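Side-chain contacts in leukotriene A-4 hydrolase (Saccharomyces cerevisiae, PDB 2XQ0), which cleaves amino-terminal residues, preferentially from di- and tripeptides, as a zinc aminopeptidase of the M1 family, and has low epoxide hydrolase activity: residues Asp213-Pro218 / Phe230-Cys235; Pro342-Ser347 / His399-Leu404; Gln430-Leu435 / Val449-Trp454; Asp479-Met484 / Asp545-Asn550. All coordinates share one frame; numbering follows the deposited sequence.

Contact 1: residues Asp213-Pro218 / Phe230-Cys235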
# COMPACT_ATOMS: atom_id res chain seq x y z
N ASP A 213 16.84 -14.42 8.54
CA ASP A 213 17.45 -15.50 7.78
C ASP A 213 16.98 -15.41 6.34
O ASP A 213 16.04 -16.09 5.93
CB ASP A 213 17.10 -16.86 8.38
CG ASP A 213 17.75 -18.00 7.64
OD1 ASP A 213 18.70 -17.73 6.87
OD2 ASP A 213 17.32 -19.16 7.82
N LEU A 214 17.64 -14.56 5.57
CA LEU A 214 17.23 -14.28 4.20
C LEU A 214 18.22 -14.88 3.22
O LEU A 214 19.43 -14.75 3.37
CB LEU A 214 17.20 -12.77 3.99
CG LEU A 214 16.16 -11.98 4.79
CD1 LEU A 214 16.27 -10.49 4.50
CD2 LEU A 214 14.76 -12.48 4.46
N SER A 215 17.68 -15.54 2.21
CA SER A 215 18.47 -15.93 1.06
C SER A 215 17.86 -15.23 -0.13
O SER A 215 16.86 -14.52 0.01
CB SER A 215 18.50 -17.46 0.90
OG SER A 215 17.27 -18.06 1.25
N SER A 216 18.47 -15.39 -1.30
CA SER A 216 18.05 -14.68 -2.48
C SER A 216 18.25 -15.51 -3.75
O SER A 216 19.06 -16.45 -3.77
CB SER A 216 18.82 -13.37 -2.60
OG SER A 216 20.16 -13.65 -2.93
N ALA A 217 17.52 -15.15 -4.80
CA ALA A 217 17.54 -15.87 -6.08
C ALA A 217 17.16 -14.92 -7.21
O ALA A 217 16.29 -14.07 -7.04
CB ALA A 217 16.59 -17.05 -6.05
N PRO A 218 17.81 -15.05 -8.36
CA PRO A 218 17.48 -14.14 -9.46
C PRO A 218 16.10 -14.38 -10.05
O PRO A 218 15.69 -15.51 -10.26
CB PRO A 218 18.55 -14.46 -10.50
CG PRO A 218 18.95 -15.93 -10.21
CD PRO A 218 18.90 -16.00 -8.70
N PHE A 230 13.07 -21.55 3.06
CA PHE A 230 12.07 -22.59 2.82
C PHE A 230 11.12 -22.23 1.68
O PHE A 230 10.55 -23.11 1.01
CB PHE A 230 11.28 -22.92 4.09
CG PHE A 230 10.18 -21.95 4.41
CD1 PHE A 230 8.90 -22.15 3.90
CD2 PHE A 230 10.42 -20.84 5.20
CE1 PHE A 230 7.88 -21.25 4.19
CE2 PHE A 230 9.41 -19.93 5.48
CZ PHE A 230 8.14 -20.13 4.98
N ARG A 231 10.98 -20.93 1.44
CA ARG A 231 10.03 -20.42 0.47
C ARG A 231 10.72 -19.87 -0.78
O ARG A 231 10.06 -19.46 -1.75
CB ARG A 231 9.20 -19.31 1.13
CG ARG A 231 8.20 -18.63 0.22
CD ARG A 231 6.97 -18.23 1.01
NE ARG A 231 7.32 -17.43 2.18
CZ ARG A 231 6.59 -17.41 3.29
NH1 ARG A 231 5.49 -18.14 3.39
NH2 ARG A 231 6.97 -16.64 4.31
N LEU A 232 12.05 -19.87 -0.76
CA LEU A 232 12.84 -19.21 -1.81
C LEU A 232 12.52 -19.66 -3.23
O LEU A 232 12.24 -18.84 -4.11
CB LEU A 232 14.33 -19.34 -1.52
CG LEU A 232 15.24 -18.69 -2.57
CD1 LEU A 232 15.16 -17.17 -2.49
CD2 LEU A 232 16.68 -19.16 -2.38
N LYS A 233 12.54 -20.96 -3.48
CA LYS A 233 12.29 -21.42 -4.84
C LYS A 233 10.84 -21.22 -5.28
O LYS A 233 10.59 -20.94 -6.44
CB LYS A 233 12.74 -22.88 -5.02
CG LYS A 233 14.24 -23.04 -4.93
CD LYS A 233 14.94 -22.44 -6.16
CE LYS A 233 16.38 -22.02 -5.83
NZ LYS A 233 17.09 -21.59 -7.07
N ASP A 234 9.89 -21.30 -4.36
CA ASP A 234 8.51 -21.02 -4.73
C ASP A 234 8.38 -19.56 -5.18
O ASP A 234 7.66 -19.25 -6.14
CB ASP A 234 7.56 -21.26 -3.56
CG ASP A 234 7.35 -22.74 -3.25
OD1 ASP A 234 7.55 -23.57 -4.15
OD2 ASP A 234 7.00 -23.07 -2.09
N CYS A 235 9.06 -18.66 -4.48
CA CYS A 235 8.99 -17.23 -4.80
C CYS A 235 9.64 -16.98 -6.14
O CYS A 235 9.12 -16.23 -6.96
CB CYS A 235 9.70 -16.42 -3.72
SG CYS A 235 8.80 -16.39 -2.16

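Contact 2: residues Pro342-Ser347 / His399-Leu404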
# COMPACT_ATOMS: atom_id res chain seq x y z
N PRO A 342 -9.86 -5.33 -22.18
CA PRO A 342 -10.87 -5.94 -21.31
C PRO A 342 -10.34 -6.25 -19.91
O PRO A 342 -11.09 -6.17 -18.93
CB PRO A 342 -11.24 -7.23 -22.05
CG PRO A 342 -11.02 -6.89 -23.48
CD PRO A 342 -9.76 -6.05 -23.47
N THR A 343 -9.06 -6.62 -19.83
CA THR A 343 -8.41 -6.88 -18.55
C THR A 343 -8.25 -5.60 -17.74
O THR A 343 -8.56 -5.57 -16.54
CB THR A 343 -7.05 -7.58 -18.77
OG1 THR A 343 -7.26 -8.82 -19.44
CG2 THR A 343 -6.35 -7.86 -17.44
N ARG A 344 -7.78 -4.52 -18.37
CA ARG A 344 -7.66 -3.25 -17.66
C ARG A 344 -9.02 -2.82 -17.11
O ARG A 344 -9.14 -2.40 -15.95
CB ARG A 344 -7.11 -2.14 -18.58
CG ARG A 344 -7.24 -0.74 -17.94
CD ARG A 344 -6.31 0.28 -18.58
NE ARG A 344 -6.86 0.86 -19.81
CZ ARG A 344 -6.95 2.17 -20.02
NH1 ARG A 344 -6.55 3.02 -19.09
NH2 ARG A 344 -7.46 2.64 -21.15
N HIS A 345 -10.04 -2.92 -17.95
CA HIS A 345 -11.38 -2.50 -17.56
C HIS A 345 -11.96 -3.38 -16.47
O HIS A 345 -12.66 -2.90 -15.58
CB HIS A 345 -12.29 -2.48 -18.79
CG HIS A 345 -12.04 -1.31 -19.69
ND1 HIS A 345 -13.02 -0.39 -19.99
CD2 HIS A 345 -10.92 -0.87 -20.30
CE1 HIS A 345 -12.53 0.55 -20.77
NE2 HIS A 345 -11.25 0.28 -20.97
N PHE A 346 -11.69 -4.69 -16.53
CA PHE A 346 -12.15 -5.58 -15.46
C PHE A 346 -11.55 -5.13 -14.12
O PHE A 346 -12.22 -5.07 -13.10
CB PHE A 346 -11.74 -7.03 -15.76
CG PHE A 346 -12.15 -8.01 -14.69
CD1 PHE A 346 -13.48 -8.39 -14.54
CD2 PHE A 346 -11.22 -8.54 -13.82
CE1 PHE A 346 -13.86 -9.28 -13.56
CE2 PHE A 346 -11.60 -9.43 -12.83
CZ PHE A 346 -12.91 -9.80 -12.70
N SER A 347 -10.27 -4.81 -14.13
CA SER A 347 -9.62 -4.36 -12.90
C SER A 347 -10.30 -3.07 -12.38
O SER A 347 -10.52 -2.92 -11.17
CB SER A 347 -8.11 -4.19 -13.15
OG SER A 347 -7.47 -3.54 -12.07
N HIS A 399 -10.68 9.57 -16.79
CA HIS A 399 -11.56 10.56 -17.41
C HIS A 399 -10.75 11.51 -18.30
O HIS A 399 -11.12 11.78 -19.44
CB HIS A 399 -12.30 11.36 -16.33
CG HIS A 399 -13.23 12.40 -16.87
ND1 HIS A 399 -14.29 12.09 -17.69
CD2 HIS A 399 -13.25 13.74 -16.71
CE1 HIS A 399 -14.93 13.20 -18.01
NE2 HIS A 399 -14.32 14.22 -17.43
N LEU A 400 -9.63 11.99 -17.77
CA LEU A 400 -8.74 12.88 -18.49
C LEU A 400 -8.15 12.21 -19.73
O LEU A 400 -8.11 12.80 -20.80
CB LEU A 400 -7.61 13.35 -17.56
CG LEU A 400 -8.06 14.33 -16.47
CD1 LEU A 400 -6.88 14.75 -15.57
CD2 LEU A 400 -8.74 15.56 -17.07
N GLU A 401 -7.68 10.97 -19.56
CA GLU A 401 -7.24 10.16 -20.70
C GLU A 401 -8.29 10.19 -21.80
O GLU A 401 -7.99 10.42 -22.97
CB GLU A 401 -7.01 8.71 -20.25
CG GLU A 401 -6.59 7.77 -21.36
CD GLU A 401 -6.63 6.30 -20.95
OE1 GLU A 401 -5.96 5.91 -19.96
OE2 GLU A 401 -7.33 5.52 -21.66
N THR A 402 -9.54 9.92 -21.43
CA THR A 402 -10.64 9.83 -22.38
C THR A 402 -10.93 11.14 -23.11
O THR A 402 -10.90 11.20 -24.35
CB THR A 402 -11.93 9.39 -21.67
OG1 THR A 402 -11.74 8.12 -21.06
CG2 THR A 402 -13.08 9.31 -22.66
N ILE A 403 -11.21 12.19 -22.34
CA ILE A 403 -11.65 13.45 -22.94
C ILE A 403 -10.54 14.15 -23.71
O ILE A 403 -10.80 14.99 -24.57
CB ILE A 403 -12.21 14.41 -21.89
CG1 ILE A 403 -11.09 15.02 -21.05
CG2 ILE A 403 -13.22 13.69 -21.00
CD1 ILE A 403 -11.59 15.88 -19.91
N LEU A 404 -9.29 13.81 -23.41
CA LEU A 404 -8.16 14.43 -24.10
C LEU A 404 -7.79 13.72 -25.39
O LEU A 404 -6.89 14.17 -26.12
CB LEU A 404 -6.95 14.51 -23.17
CG LEU A 404 -7.05 15.61 -22.12
CD1 LEU A 404 -6.19 15.28 -20.91
CD2 LEU A 404 -6.66 16.96 -22.72

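Contact 3: residues Gln430-Leu435 / Val449-Trp454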
# COMPACT_ATOMS: atom_id res chain seq x y z
N GLN A 430 -0.06 22.20 -8.60
CA GLN A 430 1.05 22.15 -9.55
C GLN A 430 0.77 21.10 -10.64
O GLN A 430 1.15 21.27 -11.80
CB GLN A 430 2.36 21.84 -8.82
CG GLN A 430 2.77 22.88 -7.77
CD GLN A 430 3.94 22.41 -6.94
OE1 GLN A 430 3.76 21.68 -5.97
NE2 GLN A 430 5.15 22.81 -7.33
N PHE A 431 0.11 20.01 -10.26
CA PHE A 431 -0.32 19.01 -11.23
C PHE A 431 -1.20 19.71 -12.27
O PHE A 431 -0.97 19.58 -13.47
CB PHE A 431 -1.08 17.86 -10.55
CG PHE A 431 -1.92 17.03 -11.50
CD1 PHE A 431 -1.32 16.14 -12.37
CD2 PHE A 431 -3.30 17.12 -11.49
CE1 PHE A 431 -2.09 15.36 -13.24
CE2 PHE A 431 -4.07 16.35 -12.35
CZ PHE A 431 -3.46 15.47 -13.23
N LEU A 432 -2.19 20.46 -11.80
CA LEU A 432 -3.14 21.13 -12.72
C LEU A 432 -2.48 22.17 -13.63
O LEU A 432 -2.77 22.21 -14.81
CB LEU A 432 -4.30 21.78 -11.96
CG LEU A 432 -5.16 20.77 -11.18
CD1 LEU A 432 -6.09 21.48 -10.22
CD2 LEU A 432 -5.94 19.87 -12.11
N ASP A 433 -1.60 23.01 -13.08
CA ASP A 433 -0.82 23.94 -13.90
C ASP A 433 -0.11 23.21 -15.03
O ASP A 433 -0.07 23.68 -16.15
CB ASP A 433 0.25 24.65 -13.07
CG ASP A 433 -0.33 25.47 -11.95
OD1 ASP A 433 -1.51 25.84 -12.04
OD2 ASP A 433 0.41 25.75 -10.98
N THR A 434 0.51 22.08 -14.71
CA THR A 434 1.28 21.34 -15.70
C THR A 434 0.37 20.80 -16.79
O THR A 434 0.72 20.82 -17.99
CB THR A 434 2.03 20.18 -15.04
OG1 THR A 434 2.90 20.69 -14.01
CG2 THR A 434 2.85 19.42 -16.10
N LEU A 435 -0.79 20.31 -16.38
CA LEU A 435 -1.75 19.78 -17.33
C LEU A 435 -2.14 20.90 -18.28
O LEU A 435 -2.13 20.73 -19.49
CB LEU A 435 -2.96 19.19 -16.59
CG LEU A 435 -4.07 18.47 -17.36
CD1 LEU A 435 -3.58 17.18 -18.03
CD2 LEU A 435 -5.22 18.17 -16.44
N VAL A 449 -14.02 20.19 -17.54
CA VAL A 449 -13.90 19.27 -16.41
C VAL A 449 -14.43 19.94 -15.14
O VAL A 449 -13.98 21.03 -14.79
CB VAL A 449 -12.42 18.86 -16.16
CG1 VAL A 449 -12.30 18.07 -14.85
CG2 VAL A 449 -11.88 18.05 -17.32
N ASP A 450 -15.38 19.32 -14.47
CA ASP A 450 -15.89 19.88 -13.21
C ASP A 450 -14.85 19.65 -12.10
O ASP A 450 -14.99 18.74 -11.28
CB ASP A 450 -17.21 19.22 -12.85
CG ASP A 450 -17.88 19.86 -11.64
OD1 ASP A 450 -17.34 20.85 -11.07
OD2 ASP A 450 -18.96 19.35 -11.26
N TRP A 451 -13.82 20.49 -12.08
CA TRP A 451 -12.71 20.29 -11.15
C TRP A 451 -13.19 20.31 -9.72
O TRP A 451 -12.63 19.63 -8.85
CB TRP A 451 -11.62 21.34 -11.39
CG TRP A 451 -10.93 21.15 -12.71
CD1 TRP A 451 -11.05 21.94 -13.81
CD2 TRP A 451 -10.04 20.09 -13.06
NE1 TRP A 451 -10.28 21.44 -14.83
CE2 TRP A 451 -9.64 20.31 -14.40
CE3 TRP A 451 -9.53 18.98 -12.39
CZ2 TRP A 451 -8.76 19.46 -15.07
CZ3 TRP A 451 -8.66 18.14 -13.05
CH2 TRP A 451 -8.28 18.39 -14.38
N GLU A 452 -14.26 21.06 -9.48
CA GLU A 452 -14.79 21.23 -8.13
C GLU A 452 -15.38 19.93 -7.60
O GLU A 452 -15.19 19.60 -6.43
CB GLU A 452 -15.87 22.32 -8.13
CG GLU A 452 -15.40 23.66 -7.60
CD GLU A 452 -15.24 23.64 -6.09
OE1 GLU A 452 -15.76 22.71 -5.45
OE2 GLU A 452 -14.59 24.56 -5.55
N THR A 453 -16.09 19.21 -8.45
CA THR A 453 -16.70 17.96 -8.03
C THR A 453 -15.64 16.89 -7.86
O THR A 453 -15.61 16.19 -6.84
CB THR A 453 -17.78 17.50 -9.04
OG1 THR A 453 -18.87 18.42 -8.99
CG2 THR A 453 -18.29 16.12 -8.69
N TRP A 454 -14.75 16.77 -8.84
CA TRP A 454 -13.71 15.76 -8.79
C TRP A 454 -12.78 15.94 -7.60
O TRP A 454 -12.51 14.99 -6.87
CB TRP A 454 -12.89 15.75 -10.09
CG TRP A 454 -13.56 15.03 -11.22
CD1 TRP A 454 -14.19 15.59 -12.29
CD2 TRP A 454 -13.67 13.61 -11.39
NE1 TRP A 454 -14.68 14.61 -13.12
CE2 TRP A 454 -14.36 13.39 -12.60
CE3 TRP A 454 -13.23 12.51 -10.65
CZ2 TRP A 454 -14.64 12.11 -13.07
CZ3 TRP A 454 -13.49 11.25 -11.12
CH2 TRP A 454 -14.20 11.05 -12.32

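Contact 4: residues Asp479-Met484 / Asp545-Asn550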
# COMPACT_ATOMS: atom_id res chain seq x y z
N ASP A 479 -25.97 -14.95 -10.76
CA ASP A 479 -27.42 -14.84 -10.92
C ASP A 479 -28.07 -16.23 -11.02
O ASP A 479 -29.04 -16.53 -10.32
CB ASP A 479 -27.75 -13.99 -12.15
CG ASP A 479 -27.25 -12.55 -12.02
OD1 ASP A 479 -26.90 -12.15 -10.89
OD2 ASP A 479 -27.22 -11.82 -13.04
N LYS A 480 -27.51 -17.09 -11.88
CA LYS A 480 -28.04 -18.44 -12.08
C LYS A 480 -28.05 -19.26 -10.79
O LYS A 480 -29.03 -19.96 -10.50
CB LYS A 480 -27.22 -19.16 -13.16
CG LYS A 480 -27.80 -20.51 -13.58
CD LYS A 480 -26.82 -21.26 -14.51
CE LYS A 480 -27.33 -22.66 -14.85
NZ LYS A 480 -26.34 -23.48 -15.62
N TRP A 481 -26.97 -19.18 -10.02
CA TRP A 481 -26.91 -19.84 -8.72
C TRP A 481 -27.96 -19.31 -7.77
O TRP A 481 -28.61 -20.08 -7.07
CB TRP A 481 -25.51 -19.71 -8.08
CG TRP A 481 -24.65 -20.88 -8.41
CD1 TRP A 481 -23.70 -20.96 -9.39
CD2 TRP A 481 -24.71 -22.17 -7.79
NE1 TRP A 481 -23.14 -22.22 -9.40
CE2 TRP A 481 -23.74 -22.98 -8.43
CE3 TRP A 481 -25.48 -22.72 -6.76
CZ2 TRP A 481 -23.53 -24.31 -8.06
CZ3 TRP A 481 -25.26 -24.03 -6.40
CH2 TRP A 481 -24.29 -24.81 -7.05
N VAL A 482 -28.13 -17.99 -7.73
CA VAL A 482 -29.12 -17.40 -6.84
C VAL A 482 -30.52 -17.92 -7.16
O VAL A 482 -31.31 -18.21 -6.27
CB VAL A 482 -29.10 -15.86 -6.87
CG1 VAL A 482 -30.26 -15.30 -6.06
CG2 VAL A 482 -27.79 -15.34 -6.29
N GLU A 483 -30.79 -18.06 -8.46
CA GLU A 483 -32.10 -18.49 -8.93
C GLU A 483 -32.35 -19.97 -8.63
O GLU A 483 -33.39 -20.34 -8.09
CB GLU A 483 -32.21 -18.25 -10.45
CG GLU A 483 -33.63 -18.01 -10.96
CD GLU A 483 -34.18 -16.65 -10.53
OE1 GLU A 483 -33.62 -16.03 -9.60
OE2 GLU A 483 -35.18 -16.20 -11.14
N MET A 484 -31.39 -20.81 -9.00
CA MET A 484 -31.52 -22.25 -8.88
C MET A 484 -31.57 -22.74 -7.43
O MET A 484 -32.11 -23.81 -7.15
CB MET A 484 -30.39 -22.94 -9.65
CG MET A 484 -30.47 -22.73 -11.15
SD MET A 484 -32.06 -23.30 -11.80
CE MET A 484 -32.28 -22.16 -13.17
N ASP A 545 -18.91 -28.41 -3.49
CA ASP A 545 -18.61 -29.73 -4.05
C ASP A 545 -18.27 -29.67 -5.55
O ASP A 545 -17.19 -30.07 -5.96
CB ASP A 545 -19.79 -30.67 -3.82
CG ASP A 545 -19.63 -31.99 -4.56
OD1 ASP A 545 -18.48 -32.46 -4.67
OD2 ASP A 545 -20.66 -32.54 -5.02
N ILE A 546 -19.22 -29.17 -6.34
CA ILE A 546 -19.07 -29.11 -7.79
C ILE A 546 -17.82 -28.34 -8.20
O ILE A 546 -17.17 -28.67 -9.19
CB ILE A 546 -20.31 -28.46 -8.44
CG1 ILE A 546 -21.53 -29.39 -8.32
CG2 ILE A 546 -20.03 -28.12 -9.90
CD1 ILE A 546 -22.85 -28.66 -8.40
N TYR A 547 -17.50 -27.30 -7.43
CA TYR A 547 -16.40 -26.40 -7.75
C TYR A 547 -15.18 -26.65 -6.88
O TYR A 547 -14.33 -25.78 -6.75
CB TYR A 547 -16.86 -24.94 -7.58
CG TYR A 547 -17.98 -24.53 -8.52
CD1 TYR A 547 -19.01 -23.70 -8.08
CD2 TYR A 547 -18.01 -24.98 -9.83
CE1 TYR A 547 -20.04 -23.32 -8.96
CE2 TYR A 547 -19.02 -24.61 -10.69
CZ TYR A 547 -20.04 -23.78 -10.26
OH TYR A 547 -21.05 -23.43 -11.15
N GLN A 548 -15.08 -27.84 -6.29
CA GLN A 548 -14.04 -28.09 -5.28
C GLN A 548 -12.65 -27.85 -5.84
O GLN A 548 -11.79 -27.28 -5.17
CB GLN A 548 -14.14 -29.51 -4.70
CG GLN A 548 -14.00 -30.61 -5.74
CD GLN A 548 -14.29 -31.99 -5.18
OE1 GLN A 548 -15.22 -32.67 -5.63
NE2 GLN A 548 -13.51 -32.40 -4.19
N ASP A 549 -12.42 -28.30 -7.07
CA ASP A 549 -11.08 -28.24 -7.64
C ASP A 549 -10.55 -26.81 -7.63
O ASP A 549 -9.51 -26.52 -7.03
CB ASP A 549 -11.07 -28.80 -9.07
CG ASP A 549 -11.21 -30.32 -9.09
OD1 ASP A 549 -11.64 -30.86 -10.14
OD2 ASP A 549 -10.89 -30.98 -8.07
N ASN A 550 -11.29 -25.92 -8.27
CA ASN A 550 -10.85 -24.55 -8.46
C ASN A 550 -11.10 -23.57 -7.29
O ASN A 550 -10.42 -22.56 -7.17
CB ASN A 550 -11.38 -24.01 -9.78
CG ASN A 550 -10.59 -24.52 -10.97
OD1 ASN A 550 -11.09 -24.60 -12.09
ND2 ASN A 550 -9.34 -24.89 -10.72

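Contact 1: residues Asp213-Pro218 / Phe230-Cys235
L232 lays its forked end across the backbone of the strand segment 215-218. CG stands anti to the backbone N (chi1 179°), which sends both methyls away from the helix and onto the strand. The two methyls divide the work. CD1 sits 3.7 Å from S216 C and 3.8 Å from A217 CB. CD2 lies nearer the start of the strand, 3.8 Å from S215 OG and 3.9 Å from S216 O. S215 and A217 point toward the helix, while S216 points away and offers L232 its main chain. L232 therefore bridges two side chains on the same face of the strand. The axes of the two short segments run almost parallel, at 16°, and approach to 8.4 Å.

Strand 215-220 is an edge strand of a five-stranded mixed sheet. It pairs antiparallel with strand 223-227, and helix 229-239 follows directly and folds back against this hairpin. Strand 275-276, at the other edge of the sheet, carries G275 and M276 of the inhibitor pocket. A polar tie adds to the packing one turn further along the helix, where Q236 NE2 bonds to P218 O.

A217 is buried, but S215 and L232 stay partly exposed. The match is thus one of shape between methyl groups, two small side chains and a peptide unit. It implies van der Waals adhesion, with little directional bonding between these segments.

Contact 2: residues Pro342-Ser347 / His399-Leu404
R344 and E401 form an end-on, two-pronged salt bridge between helices 341-360 and 388-403 of the helical part of the M1 catalytic domain. The side chains reach toward each other from opposite directions. R344 NH2 donates to E401 OE2 at 2.9 Å with an almost straight N-H...O angle of 170°. R344 NH1 donates to E401 OE1 at 3.1 Å. Both oxygens use their syn lone pairs. The guanidinium and carboxylate planes are only 17° apart, so the two groups meet edge to edge. A bend at chi3 (83°) turns the arginine head to face the carboxylate, while the glutamate chain is extended beyond CG.

This buried pair is the tight part of the contact. The backbones stay well separated, with R344 CA 13.8 Å from E401 CA. The neighbours are looser. H345 NE2 stays 6.6 Å from E401 OE2, and T402, next to the glutamate, is exposed to solvent.

The ion pair has further support. E341 OE2 takes a salt bridge from R344 NE. K407 of helix 407-420 touches both side chains, and R333 of helix 321-339 packs against them too. Pairing with opposite charge would be expected to keep both groups ionised despite their burial. The carboxylate is also tied to the helix that carries the zinc ligand E324: E401 OE1 is hydrogen-bonded to Y329 OH.

Contact 3: residues Gln430-Leu435 / Val449-Trp454
W451 packs its indole against L432, in a CH-pi contact, and against L435, between helices 428-438 and 451-456 in the helical part of the M1 catalytic domain. Its CB points toward the leucine helix. CG lies anti to the carbonyl carbon (chi1 -68°), and this swings the six-membered ring forward between the two segments. On the five-membered ring, NE1 bonds to L446 O outside the contact, which should fix the ring's rotation. Further out, CE3 is 3.7 Å from L432 CD2. CZ3 comes to 3.4 Å from that same methyl, L432 CD2. CH2 touches both leucines and lies 3.7 Å from L435 CD2, while CZ2 is 4.0 Å from L435 CD2.

V449 CG1 covers the face of the indole away from L432, 3.4 Å above the ring plane, so the ring is held between aliphatic groups. I6 of helix 4-9 and L400 of helix 388-403 also pack on W451. D450, at the N-cap position, starts the tryptophan's helix, with a weak capping bond from T453 N to OD1, and T453 OG1 bonded to OD2. On the leucine side, L432 CD2 stands 3.6 Å from the centroid of the six-membered ring of W451, 24° off its normal.

Contact 4: residues Asp479-Met484 / Asp545-Asn550
W481 meets Y547 and I546 through the edge of its indole, and the residues around it anchor the helix that presents it. D479 comes first and accepts from H523 N through OD1. K480 follows, its long chain extended so that NZ reaches E497 O. W481 then turns toward the second segment. Its NE1 donates to Y547 OH at 3.0 Å and 171°, with the oxygen in the indole plane. The two rings slide past each other rim to rim, their planes at 65°, and neither lies over the other's face. W481 CZ2 packs 3.7 Å from Y547 CE1. Further round the rim, W481 CH2 is 4.3 Å from I546 CD1. F498 stacks on the indole from outside the contact. V482 faces F531 instead, and M484, which ends the helix, touches F498.

Y547 leaves helical geometry after helix 537-546. Its OH is also hydrogen-bonded to D502 OD2, so this buried hydroxyl is gripped twice. A helix thus joins a helix end through one polar bond set in aromatic and aliphatic contacts. This is in keeping with the all-helical C-terminal domain of leukotriene A4 hydrolases, to which the second segment belongs.

Contacts 2, 3 and 4 are buried, while contact 1 lies partly at the surface. Contact 1 is also the one that involves a sheet; the others join helices or, in contact 4, a helix and a helix end. Contacts 2 and 3 share a neighbourhood in the catalytic domain, with centres about 18 Å apart. They touch through L400, whose CD1 is 3.9 Å from L435 CD2, and through I403, whose CD1 is 3.4 Å from V449 CG2. Yet their chemistry differs: ions in contact 2, methyls on an indole in contact 3. Contact 4 lies apart, about 46 Å from contact 3 between centres, and combines a neutral hydrogen bond with ring-edge packing. All four lie away from the zinc site.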